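Local coordinates for phosphatidylinositol 4,5-bisphosphate-binding protein SLM1 (Saccharomyces cerevisiae, PDB 4A6H) that binds phosphatidylinositol 4,5-bisphosphate at the plasma membrane through this PH domain and, with SLM2, acts as an effector of TORC2 and calcineurin signalling, at residues L12-K17 against H94-K99; M50-S55 against N87-R92; T58-S63 against K79-A84. All coordinates share one frame; numbering follows the deposited sequence.

Contact 1: L12-K17 against H94-K99. With I4D (D-myo-inositol-4-phosphate), chain G; PO4 (phosphate ion), chain E.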
loop_
_atom_site.group_PDB
_atom_site.type_symbol
_atom_site.label_atom_id
_atom_site.label_comp_id
_atom_site.label_asym_id
_atom_site.label_seq_id
_atom_site.Cartn_x
_atom_site.Cartn_y
_atom_site.Cartn_z
ATOM N N LEU A 12 -17.296 -9.814 -6.161
ATOM C CA LEU A 12 -17.263 -11.091 -5.457
ATOM C C LEU A 12 -18.634 -11.364 -4.887
ATOM O O LEU A 12 -19.377 -10.437 -4.565
ATOM C CB LEU A 12 -16.258 -11.064 -4.301
ATOM C CG LEU A 12 -14.779 -10.985 -4.645
ATOM C CD1 LEU A 12 -13.960 -10.832 -3.381
ATOM C CD2 LEU A 12 -14.381 -12.239 -5.410
ATOM N N GLU A 13 -18.957 -12.638 -4.722
ATOM C CA GLU A 13 -20.161 -13.026 -4.005
ATOM C C GLU A 13 -19.777 -13.513 -2.626
ATOM O O GLU A 13 -18.860 -14.313 -2.485
ATOM C CB GLU A 13 -20.893 -14.118 -4.759
ATOM C CG GLU A 13 -21.378 -13.653 -6.110
ATOM C CD GLU A 13 -22.124 -14.730 -6.847
ATOM O OE1 GLU A 13 -21.466 -15.556 -7.515
ATOM O OE2 GLU A 13 -23.367 -14.752 -6.751
ATOM N N ARG A 14 -20.454 -13.027 -1.599
ATOM C CA ARG A 14 -20.147 -13.439 -0.234
ATOM C C ARG A 14 -21.310 -14.275 0.255
ATOM O O ARG A 14 -22.464 -13.876 0.111
ATOM C CB ARG A 14 -19.950 -12.223 0.672
ATOM C CG ARG A 14 -19.431 -12.579 2.063
ATOM C CD ARG A 14 -19.369 -11.372 2.979
ATOM N NE ARG A 14 -20.699 -10.832 3.232
ATOM C CZ ARG A 14 -21.112 -9.639 2.818
ATOM N NH1 ARG A 14 -20.289 -8.847 2.144
ATOM N NH2 ARG A 14 -22.344 -9.235 3.088
ATOM N N ARG A 15 -21.029 -15.442 0.813
ATOM C CA ARG A 15 -22.113 -16.289 1.289
ATOM C C ARG A 15 -22.591 -15.798 2.647
ATOM O O ARG A 15 -21.791 -15.470 3.523
ATOM C CB ARG A 15 -21.681 -17.753 1.393
ATOM C CG ARG A 15 -22.850 -18.681 1.696
ATOM C CD ARG A 15 -22.395 -20.004 2.295
ATOM N NE ARG A 15 -21.565 -20.772 1.374
ATOM C CZ ARG A 15 -20.575 -21.573 1.755
ATOM N NH1 ARG A 15 -20.286 -21.707 3.043
ATOM N NH2 ARG A 15 -19.868 -22.230 0.846
ATOM N N SER A 16 -23.906 -15.717 2.816
ATOM C CA SER A 16 -24.441 -15.429 4.132
ATOM C C SER A 16 -24.918 -16.718 4.776
ATOM O O SER A 16 -25.759 -17.422 4.225
ATOM C CB SER A 16 -25.600 -14.445 4.069
ATOM O OG SER A 16 -26.201 -14.356 5.351
ATOM N N LYS A 17 -24.364 -16.998 5.947
ATOM C CA LYS A 17 -24.707 -18.165 6.738
ATOM C C LYS A 17 -26.160 -18.110 7.197
ATOM O O LYS A 17 -26.791 -19.146 7.424
ATOM C CB LYS A 17 -23.763 -18.222 7.941
ATOM C CG LYS A 17 -24.195 -19.105 9.090
ATOM C CD LYS A 17 -23.173 -18.991 10.207
ATOM C CE LYS A 17 -23.556 -19.804 11.428
ATOM N NZ LYS A 17 -22.565 -19.598 12.521
ATOM N N HIS A 94 -14.526 -16.381 13.560
ATOM C CA HIS A 94 -15.535 -16.735 12.567
ATOM C C HIS A 94 -15.001 -16.587 11.140
ATOM O O HIS A 94 -13.900 -16.058 10.918
ATOM C CB HIS A 94 -16.819 -15.935 12.780
ATOM C CG HIS A 94 -17.669 -16.447 13.903
ATOM N ND1 HIS A 94 -17.269 -16.405 15.221
ATOM C CD2 HIS A 94 -18.903 -17.004 13.903
ATOM C CE1 HIS A 94 -18.215 -16.922 15.984
ATOM N NE2 HIS A 94 -19.218 -17.294 15.209
ATOM N N ASN A 95 -15.786 -17.060 10.176
ATOM C CA ASN A 95 -15.283 -17.265 8.822
ATOM C C ASN A 95 -16.300 -16.881 7.766
ATOM O O ASN A 95 -17.458 -17.281 7.832
ATOM C CB ASN A 95 -14.904 -18.729 8.634
ATOM C CG ASN A 95 -13.852 -19.180 9.614
ATOM O OD1 ASN A 95 -12.671 -18.915 9.425
ATOM N ND2 ASN A 95 -14.278 -19.849 10.682
ATOM N N TRP A 96 -15.852 -16.104 6.790
ATOM C CA TRP A 96 -16.696 -15.715 5.676
ATOM C C TRP A 96 -16.224 -16.365 4.391
ATOM O O TRP A 96 -15.022 -16.518 4.159
ATOM C CB TRP A 96 -16.707 -14.202 5.525
ATOM C CG TRP A 96 -17.667 -13.532 6.471
ATOM C CD1 TRP A 96 -18.400 -14.132 7.460
ATOM C CD2 TRP A 96 -18.003 -12.142 6.512
ATOM N NE1 TRP A 96 -19.166 -13.197 8.115
ATOM C CE2 TRP A 96 -18.941 -11.968 7.553
ATOM C CE3 TRP A 96 -17.597 -11.027 5.778
ATOM C CZ2 TRP A 96 -19.484 -10.717 7.873
ATOM C CZ3 TRP A 96 -18.143 -9.782 6.099
ATOM C CH2 TRP A 96 -19.073 -9.644 7.133
ATOM N N VAL A 97 -17.176 -16.765 3.557
ATOM C CA VAL A 97 -16.854 -17.482 2.338
ATOM C C VAL A 97 -17.153 -16.589 1.149
ATOM O O VAL A 97 -18.252 -16.027 1.052
ATOM C CB VAL A 97 -17.652 -18.790 2.237
ATOM C CG1 VAL A 97 -17.375 -19.478 0.907
ATOM C CG2 VAL A 97 -17.295 -19.719 3.400
ATOM N N PHE A 98 -16.159 -16.432 0.275
ATOM C CA PHE A 98 -16.284 -15.639 -0.932
ATOM C C PHE A 98 -16.208 -16.506 -2.167
ATOM O O PHE A 98 -15.517 -17.521 -2.187
ATOM C CB PHE A 98 -15.179 -14.581 -0.997
ATOM C CG PHE A 98 -15.319 -13.498 0.037
ATOM C CD1 PHE A 98 -14.744 -13.646 1.283
ATOM C CD2 PHE A 98 -16.031 -12.335 -0.235
ATOM C CE1 PHE A 98 -14.871 -12.652 2.240
ATOM C CE2 PHE A 98 -16.157 -11.342 0.719
ATOM C CZ PHE A 98 -15.576 -11.498 1.956
ATOM N N LYS A 99 -16.923 -16.095 -3.202
ATOM C CA LYS A 99 -16.931 -16.826 -4.452
ATOM C C LYS A 99 -16.636 -15.880 -5.612
ATOM O O LYS A 99 -17.313 -14.870 -5.789
ATOM C CB LYS A 99 -18.276 -17.531 -4.650
ATOM C CG LYS A 99 -18.383 -18.310 -5.959
ATOM C CD LYS A 99 -19.638 -19.180 -6.017
ATOM C CE LYS A 99 -20.898 -18.356 -6.106
ATOM N NZ LYS A 99 -22.072 -19.234 -6.394
HETATM O O5 I4D G . -22.122 -22.553 -0.492
HETATM C C5 I4D G . -22.799 -22.765 -1.851
HETATM C C6 I4D G . -21.734 -22.924 -2.998
HETATM O O6 I4D G . -20.639 -23.744 -2.724
HETATM C C4 I4D G . -24.376 -22.395 -1.976
HETATM O O4 I4D G . -25.266 -22.494 -0.854
HETATM P P4 I4D G . -25.811 -21.381 0.046
HETATM O O43 I4D G . -25.802 -20.034 -0.573
HETATM O O42 I4D G . -25.067 -21.307 1.301
HETATM O O41 I4D G . -27.174 -21.777 0.419
HETATM C C3 I4D G . -24.907 -22.836 -3.293
HETATM O O3 I4D G . -26.083 -22.103 -3.567
HETATM C C2 I4D G . -23.886 -22.631 -4.419
HETATM O O2 I4D G . -24.144 -21.590 -5.331
HETATM C C1 I4D G . -22.351 -23.007 -4.372
HETATM O O1 I4D G . -21.560 -22.887 -5.592
HETATM P P PO4 E . -18.512 -19.581 11.328
HETATM O O1 PO4 E . -19.053 -20.411 10.190
HETATM O O2 PO4 E . -18.906 -18.138 11.120
HETATM O O3 PO4 E . -19.088 -20.088 12.630
HETATM O O4 PO4 E . -17.009 -19.691 11.379
HETATM O O HOH W 1 -18.782 -14.556 -8.136
HETATM O O HOH W 2 -24.083 -17.754 -6.880
HETATM O O HOH W 3 -19.793 -16.876 4.733
#
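Arg14 and Phe98 lie side by side on one face of two antiparallel strands, pointing the same way. CG of Arg14 is anti to the backbone N (chi1 -172°), which lays its methylene over the face of the Phe98 ring. Arg14 CG sits 4.1 Å from the centroid of that ring, a CH-pi contact. The chain then bends at chi3 (64°) and runs alongside Trp96, with Arg14 CD 3.3 Å from Trp96 CE3. The guanidinium makes an off-centre cation-pi contact with the six-membered ring, the two planes 31° apart. Its NH1 is salt-bridged to Glu36, so the guanidinium has a charged partner besides the ring.

Glu13 and Lys99 run alongside each other on the other face. Their salt bridge is long, with Glu13 OE1 3.9 Å from Lys99 NZ, but a water joins Glu13 OE2 to the same ammonium. The backbones pair beneath them: Glu13 N reaches Lys99 O at 3.0 Å, and Lys99 N returns to Glu13 O at 2.7 Å. Arg15 N donates to Val97 O at 2.8 Å, nearly along the C=O axis. Beyond it a water bridges Arg15 O and Val97 N.

The Arg15 guanidinium lies with one face over the methyls of Val97. It reaches O5 of the inositol phosphate, while Lys99 NZ makes a weak hydrogen bond to O2 of the same ligand. The arrangement joins the first and last strands of the PH-domain sheet, and Arg15 and Lys99 bring basic groups to one of its two inositol-4-phosphate sites.

Contact 2: M50-S55 against N87-R92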
loop_
_atom_site.group_PDB
_atom_site.type_symbol
_atom_site.label_atom_id
_atom_site.label_comp_id
_atom_site.label_asym_id
_atom_site.label_seq_id
_atom_site.Cartn_x
_atom_site.Cartn_y
_atom_site.Cartn_z
ATOM N N MET A 50 -18.904 -1.915 3.844
ATOM C CA MET A 50 -18.095 -2.380 4.961
ATOM C C MET A 50 -16.629 -2.320 4.579
ATOM O O MET A 50 -16.268 -2.382 3.402
ATOM C CB MET A 50 -18.479 -3.801 5.389
ATOM C CG MET A 50 -18.161 -4.855 4.349
ATOM S SD MET A 50 -18.289 -6.569 4.935
ATOM C CE MET A 50 -17.658 -7.454 3.511
ATOM N N SER A 51 -15.780 -2.209 5.590
ATOM C CA SER A 51 -14.341 -2.179 5.402
ATOM C C SER A 51 -13.721 -3.167 6.377
ATOM O O SER A 51 -13.780 -2.971 7.601
ATOM C CB SER A 51 -13.785 -0.770 5.640
ATOM O OG SER A 51 -14.382 0.166 4.758
ATOM N N LEU A 52 -13.134 -4.223 5.831
ATOM C CA LEU A 52 -12.554 -5.297 6.628
ATOM C C LEU A 52 -11.064 -5.066 6.819
ATOM O O LEU A 52 -10.292 -5.132 5.861
ATOM C CB LEU A 52 -12.749 -6.637 5.915
ATOM C CG LEU A 52 -14.170 -7.169 5.810
ATOM C CD1 LEU A 52 -14.270 -8.219 4.710
ATOM C CD2 LEU A 52 -14.628 -7.740 7.131
ATOM N N ALA A 53 -10.653 -4.819 8.061
ATOM C CA ALA A 53 -9.252 -4.524 8.353
ATOM C C ALA A 53 -8.363 -5.747 8.144
ATOM O O ALA A 53 -8.549 -6.758 8.804
ATOM C CB ALA A 53 -9.126 -4.034 9.776
ATOM N N LEU A 54 -7.384 -5.637 7.253
ATOM C CA LEU A 54 -6.549 -6.770 6.896
ATOM C C LEU A 54 -5.639 -7.186 8.053
ATOM O O LEU A 54 -5.236 -8.340 8.125
ATOM C CB LEU A 54 -5.714 -6.451 5.660
ATOM C CG LEU A 54 -6.514 -6.160 4.399
ATOM C CD1 LEU A 54 -5.567 -5.878 3.241
ATOM C CD2 LEU A 54 -7.441 -7.321 4.106
ATOM N N SER A 55 -5.354 -6.248 8.951
ATOM C CA SER A 55 -4.461 -6.499 10.081
ATOM C C SER A 55 -5.017 -7.592 10.974
ATOM O O SER A 55 -4.278 -8.215 11.736
ATOM C CB SER A 55 -4.291 -5.222 10.901
ATOM O OG SER A 55 -5.520 -4.824 11.477
ATOM N N ASN A 87 -12.626 -9.429 16.901
ATOM C CA ASN A 87 -13.963 -8.883 16.708
ATOM C C ASN A 87 -13.925 -7.587 15.912
ATOM O O ASN A 87 -13.240 -6.637 16.282
ATOM C CB ASN A 87 -14.645 -8.621 18.053
ATOM C CG ASN A 87 -14.921 -9.892 18.829
ATOM O OD1 ASN A 87 -15.478 -10.848 18.293
ATOM N ND2 ASN A 87 -14.546 -9.903 20.103
ATOM N N GLY A 88 -14.673 -7.550 14.819
ATOM C CA GLY A 88 -14.806 -6.349 14.016
ATOM C C GLY A 88 -16.106 -6.454 13.244
ATOM O O GLY A 88 -17.177 -6.528 13.840
ATOM N N ILE A 89 -16.011 -6.480 11.919
ATOM C CA ILE A 89 -17.167 -6.754 11.073
ATOM C C ILE A 89 -17.596 -8.198 11.295
ATOM O O ILE A 89 -18.790 -8.515 11.283
ATOM C CB ILE A 89 -16.821 -6.546 9.583
ATOM C CG1 ILE A 89 -16.448 -5.085 9.312
ATOM C CG2 ILE A 89 -17.973 -6.982 8.689
ATOM C CD1 ILE A 89 -17.564 -4.119 9.586
ATOM N N ILE A 90 -16.601 -9.055 11.514
ATOM C CA ILE A 90 -16.805 -10.480 11.758
ATOM C C ILE A 90 -16.421 -10.770 13.209
ATOM O O ILE A 90 -15.481 -10.171 13.734
ATOM C CB ILE A 90 -15.914 -11.338 10.818
ATOM C CG1 ILE A 90 -16.042 -10.877 9.356
ATOM C CG2 ILE A 90 -16.251 -12.821 10.947
ATOM C CD1 ILE A 90 -15.024 -11.483 8.409
ATOM N N ARG A 91 -17.152 -11.670 13.864
ATOM C CA ARG A 91 -16.801 -12.089 15.223
ATOM C C ARG A 91 -15.471 -12.836 15.226
ATOM O O ARG A 91 -15.175 -13.588 14.299
ATOM C CB ARG A 91 -17.893 -12.989 15.809
ATOM C CG ARG A 91 -19.181 -12.273 16.169
ATOM N N ARG A 92 -14.668 -12.632 16.268
ATOM C CA ARG A 92 -13.384 -13.306 16.381
ATOM C C ARG A 92 -13.542 -14.809 16.201
ATOM O O ARG A 92 -14.402 -15.428 16.834
ATOM C CB ARG A 92 -12.728 -13.010 17.732
ATOM C CG ARG A 92 -11.411 -13.746 17.943
ATOM C CD ARG A 92 -10.773 -13.408 19.284
ATOM N NE ARG A 92 -11.684 -13.658 20.396
ATOM C CZ ARG A 92 -12.218 -12.707 21.157
ATOM N NH1 ARG A 92 -11.923 -11.433 20.934
ATOM N NH2 ARG A 92 -13.041 -13.030 22.146
#
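The strand residues of 50-55 run past an irregular loop, 87-92, and the closest CA atoms, those of Leu52 and Ile89, are 6.6 Å apart. The contact is made by side chains. Ile89 carries most of it, with its CB directed toward the strand.

Leu52 meets Ile89 at about a right angle. CG of Leu52 is anti to its carbonyl carbon (chi1 -68°), which sends the branched end to the loop. Leu52 CD2 presses on Ile89 CB at 3.5 Å, tighter than usual for two carbons. The same methyl also lies 4.0 Å from Ile90 CD1, so one methyl touches both isoleucines. Met50 crosses Ile89 obliquely. Its CG takes the crowded position between the backbone N and the carbonyl carbon (chi1 67°), and the chain beyond is extended. This brings Met50 SD to 3.8 Å from Ile89 CG2. Ile89 CG1 also lies near Leu52 CD2 and is 3.8 Å from Ser51 O.

The loop is held by its own bonds. Arg92 N donates to Asn87 OD1 at 2.8 Å, with the donor above the carbonyl plane, and Gly88 N donates to Ile90 O. Trp96 touches Met50, Ile89 and Ile90, and Leu82 touches Leu52. Val47 of a second subunit also packs on Ile89.

The side chains meet through aliphatic carbons and a thioether; the polar bonds stay within the loop or go elsewhere, as Ser51 OG does to His35. The loop is therefore attached to this edge of the sheet by side-chain packing rather than by strand pairing.

Contact 3: T58-S63 against K79-A84. With I4D (D-myo-inositol-4-phosphate), chain G.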
loop_
_atom_site.group_PDB
_atom_site.type_symbol
_atom_site.label_atom_id
_atom_site.label_comp_id
_atom_site.label_asym_id
_atom_site.label_seq_id
_atom_site.Cartn_x
_atom_site.Cartn_y
_atom_site.Cartn_z
ATOM N N THR A 58 -7.216 -13.256 8.039
ATOM C CA THR A 58 -6.350 -14.150 7.283
ATOM C C THR A 58 -7.165 -14.874 6.220
ATOM O O THR A 58 -8.393 -14.921 6.294
ATOM C CB THR A 58 -5.674 -15.211 8.177
ATOM O OG1 THR A 58 -6.669 -15.988 8.860
ATOM C CG2 THR A 58 -4.749 -14.557 9.191
ATOM N N VAL A 59 -6.492 -15.420 5.211
ATOM C CA VAL A 59 -7.161 -16.317 4.281
ATOM C C VAL A 59 -6.653 -17.720 4.531
ATOM O O VAL A 59 -5.441 -17.965 4.599
ATOM C CB VAL A 59 -7.016 -15.900 2.795
ATOM C CG1 VAL A 59 -7.849 -14.637 2.522
ATOM C CG2 VAL A 59 -5.553 -15.693 2.417
ATOM N N THR A 60 -7.584 -18.645 4.706
ATOM C CA THR A 60 -7.218 -19.954 5.204
ATOM C C THR A 60 -7.300 -20.994 4.095
ATOM O O THR A 60 -6.276 -21.473 3.605
ATOM C CB THR A 60 -8.072 -20.331 6.422
ATOM O OG1 THR A 60 -9.457 -20.164 6.104
ATOM C CG2 THR A 60 -7.733 -19.424 7.603
ATOM N N GLU A 61 -8.507 -21.341 3.683
ATOM C CA GLU A 61 -8.652 -22.348 2.651
ATOM C C GLU A 61 -9.248 -21.797 1.370
ATOM O O GLU A 61 -9.831 -20.699 1.348
ATOM C CB GLU A 61 -9.461 -23.546 3.150
ATOM C CG GLU A 61 -10.734 -23.184 3.856
ATOM C CD GLU A 61 -11.519 -24.398 4.313
ATOM O OE1 GLU A 61 -11.472 -25.448 3.635
ATOM O OE2 GLU A 61 -12.192 -24.297 5.356
ATOM N N HIS A 62 -9.077 -22.560 0.302
ATOM C CA HIS A 62 -9.694 -22.260 -0.964
ATOM C C HIS A 62 -10.006 -23.530 -1.735
ATOM O O HIS A 62 -9.497 -24.616 -1.432
ATOM C CB HIS A 62 -8.824 -21.314 -1.800
ATOM C CG HIS A 62 -7.528 -21.915 -2.235
ATOM N ND1 HIS A 62 -7.452 -22.879 -3.217
ATOM C CD2 HIS A 62 -6.257 -21.696 -1.821
ATOM C CE1 HIS A 62 -6.188 -23.231 -3.390
ATOM N NE2 HIS A 62 -5.443 -22.530 -2.553
ATOM N N SER A 63 -10.863 -23.393 -2.731
ATOM C CA SER A 63 -11.236 -24.522 -3.561
ATOM C C SER A 63 -10.026 -25.114 -4.261
ATOM O O SER A 63 -9.098 -24.397 -4.622
ATOM C CB SER A 63 -12.233 -24.098 -4.641
ATOM O OG SER A 63 -13.369 -23.442 -4.103
ATOM N N LYS A 79 -13.981 -20.615 -4.725
ATOM C CA LYS A 79 -14.288 -20.104 -3.387
ATOM C C LYS A 79 -13.057 -19.999 -2.499
ATOM O O LYS A 79 -12.092 -20.752 -2.669
ATOM C CB LYS A 79 -15.317 -21.013 -2.707
ATOM C CG LYS A 79 -16.700 -20.941 -3.322
ATOM C CD LYS A 79 -17.630 -21.997 -2.748
ATOM C CE LYS A 79 -17.603 -23.227 -3.638
ATOM N NZ LYS A 79 -18.522 -24.305 -3.192
ATOM N N PHE A 80 -13.090 -19.062 -1.553
ATOM C CA PHE A 80 -12.071 -18.981 -0.516
ATOM C C PHE A 80 -12.663 -18.517 0.804
ATOM O O PHE A 80 -13.772 -17.975 0.845
ATOM C CB PHE A 80 -10.867 -18.113 -0.940
ATOM C CG PHE A 80 -11.158 -16.631 -1.030
ATOM C CD1 PHE A 80 -11.672 -16.077 -2.191
ATOM C CD2 PHE A 80 -10.887 -15.794 0.044
ATOM C CE1 PHE A 80 -11.931 -14.705 -2.275
ATOM C CE2 PHE A 80 -11.141 -14.429 -0.032
ATOM C CZ PHE A 80 -11.663 -13.890 -1.196
ATOM N N VAL A 81 -11.920 -18.745 1.882
ATOM C CA VAL A 81 -12.361 -18.393 3.222
ATOM C C VAL A 81 -11.498 -17.296 3.814
ATOM O O VAL A 81 -10.260 -17.372 3.785
ATOM C CB VAL A 81 -12.294 -19.614 4.154
ATOM C CG1 VAL A 81 -12.741 -19.235 5.558
ATOM C CG2 VAL A 81 -13.122 -20.762 3.579
ATOM N N LEU A 82 -12.167 -16.279 4.345
ATOM C CA LEU A 82 -11.539 -15.188 5.080
ATOM C C LEU A 82 -11.876 -15.384 6.551
ATOM O O LEU A 82 -13.046 -15.466 6.921
ATOM C CB LEU A 82 -12.049 -13.833 4.570
ATOM C CG LEU A 82 -11.395 -12.574 5.132
ATOM C CD1 LEU A 82 -9.929 -12.515 4.732
ATOM C CD2 LEU A 82 -12.131 -11.349 4.623
ATOM N N HIS A 83 -10.840 -15.469 7.385
ATOM C CA HIS A 83 -10.986 -15.756 8.811
ATOM C C HIS A 83 -10.720 -14.511 9.649
ATOM O O HIS A 83 -9.768 -13.785 9.382
ATOM C CB HIS A 83 -9.979 -16.840 9.205
ATOM C CG HIS A 83 -9.977 -17.177 10.663
ATOM N ND1 HIS A 83 -10.916 -18.010 11.233
ATOM C CD2 HIS A 83 -9.131 -16.824 11.661
ATOM C CE1 HIS A 83 -10.659 -18.144 12.521
ATOM N NE2 HIS A 83 -9.579 -17.438 12.806
ATOM N N ALA A 84 -11.553 -14.260 10.659
ATOM C CA ALA A 84 -11.345 -13.120 11.554
ATOM C C ALA A 84 -10.547 -13.493 12.801
ATOM O O ALA A 84 -10.893 -14.436 13.518
ATOM C CB ALA A 84 -12.680 -12.502 11.951
HETATM O O5 I4D G . -22.122 -22.553 -0.492
HETATM C C5 I4D G . -22.799 -22.765 -1.851
HETATM C C6 I4D G . -21.734 -22.924 -2.998
HETATM O O6 I4D G . -20.639 -23.744 -2.724
HETATM C C4 I4D G . -24.376 -22.395 -1.976
HETATM O O4 I4D G . -25.266 -22.494 -0.854
HETATM P P4 I4D G . -25.811 -21.381 0.046
HETATM O O43 I4D G . -25.802 -20.034 -0.573
HETATM O O42 I4D G . -25.067 -21.307 1.301
HETATM O O41 I4D G . -27.174 -21.777 0.419
HETATM C C3 I4D G . -24.907 -22.836 -3.293
HETATM O O3 I4D G . -26.083 -22.103 -3.567
HETATM C C2 I4D G . -23.886 -22.631 -4.419
HETATM O O2 I4D G . -24.144 -21.590 -5.331
HETATM C C1 I4D G . -22.351 -23.007 -4.372
HETATM O O1 I4D G . -21.560 -22.887 -5.592
#
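A beta bulge interrupts the antiparallel pairing of strands 57-62 and 79-84 in the PH-domain sheet. Thr58 and His83 form a hydrogen-bonded pair, with Thr58 N to His83 O at 2.9 Å and His83 N to Thr58 O at 2.7 Å. Val81 then bonds two residues in succession: its O accepts Thr60 N at 3.1 Å, from above the carbonyl plane, and its N donates to Glu61 O at 2.9 Å. This shifts the register by one, so His62 and Phe80 form a non-hydrogen-bonded pair.

Val59 CG1 touches Leu82 CD1 at 3.7 Å on the face shared with Phe80, next to helix 103-116. At the bulge Glu61 and Val81 lie side by side, Glu61 CG being 3.4 Å from Val81 CG2. Thr58 OG1 lies at the edge of the His83 ring, whose ND1 bonds to Asn95.

Ser63 closes the ladder twice. Ser63 N donates to Lys79 O, and Ser63 OG accepts Lys79 N at 3.0 Å. His62 ND1 donates to Ser63 O at 2.6 Å. Both backbone polar groups of Lys79 are thus gripped by Ser63, which fixes the base of a side chain that extends to the inositol phosphate pocket.

All three contacts lie in one PH domain and reach the same antiparallel sheet. Along the chain, contact 1 spans the longest separation. Contact 2 falls within that span, and contact 3 within contact 2. The centres of contacts 1 and 3 are about 9 Å apart, and their strands 95-99 and 79-84 are neighbours. Contact 2 has its centre about 13 Å from that of contact 1 and about 14 Å from that of contact 3. It joins the edge strand 50-53 to the loop between those two strands. Trp96 connects contacts 1 and 2, while Ile90 meets Ala84 between contacts 2 and 3. Contacts 1 and 3 supply Arg15, Lys99 and Lys79 to one inositol-4-phosphate pocket.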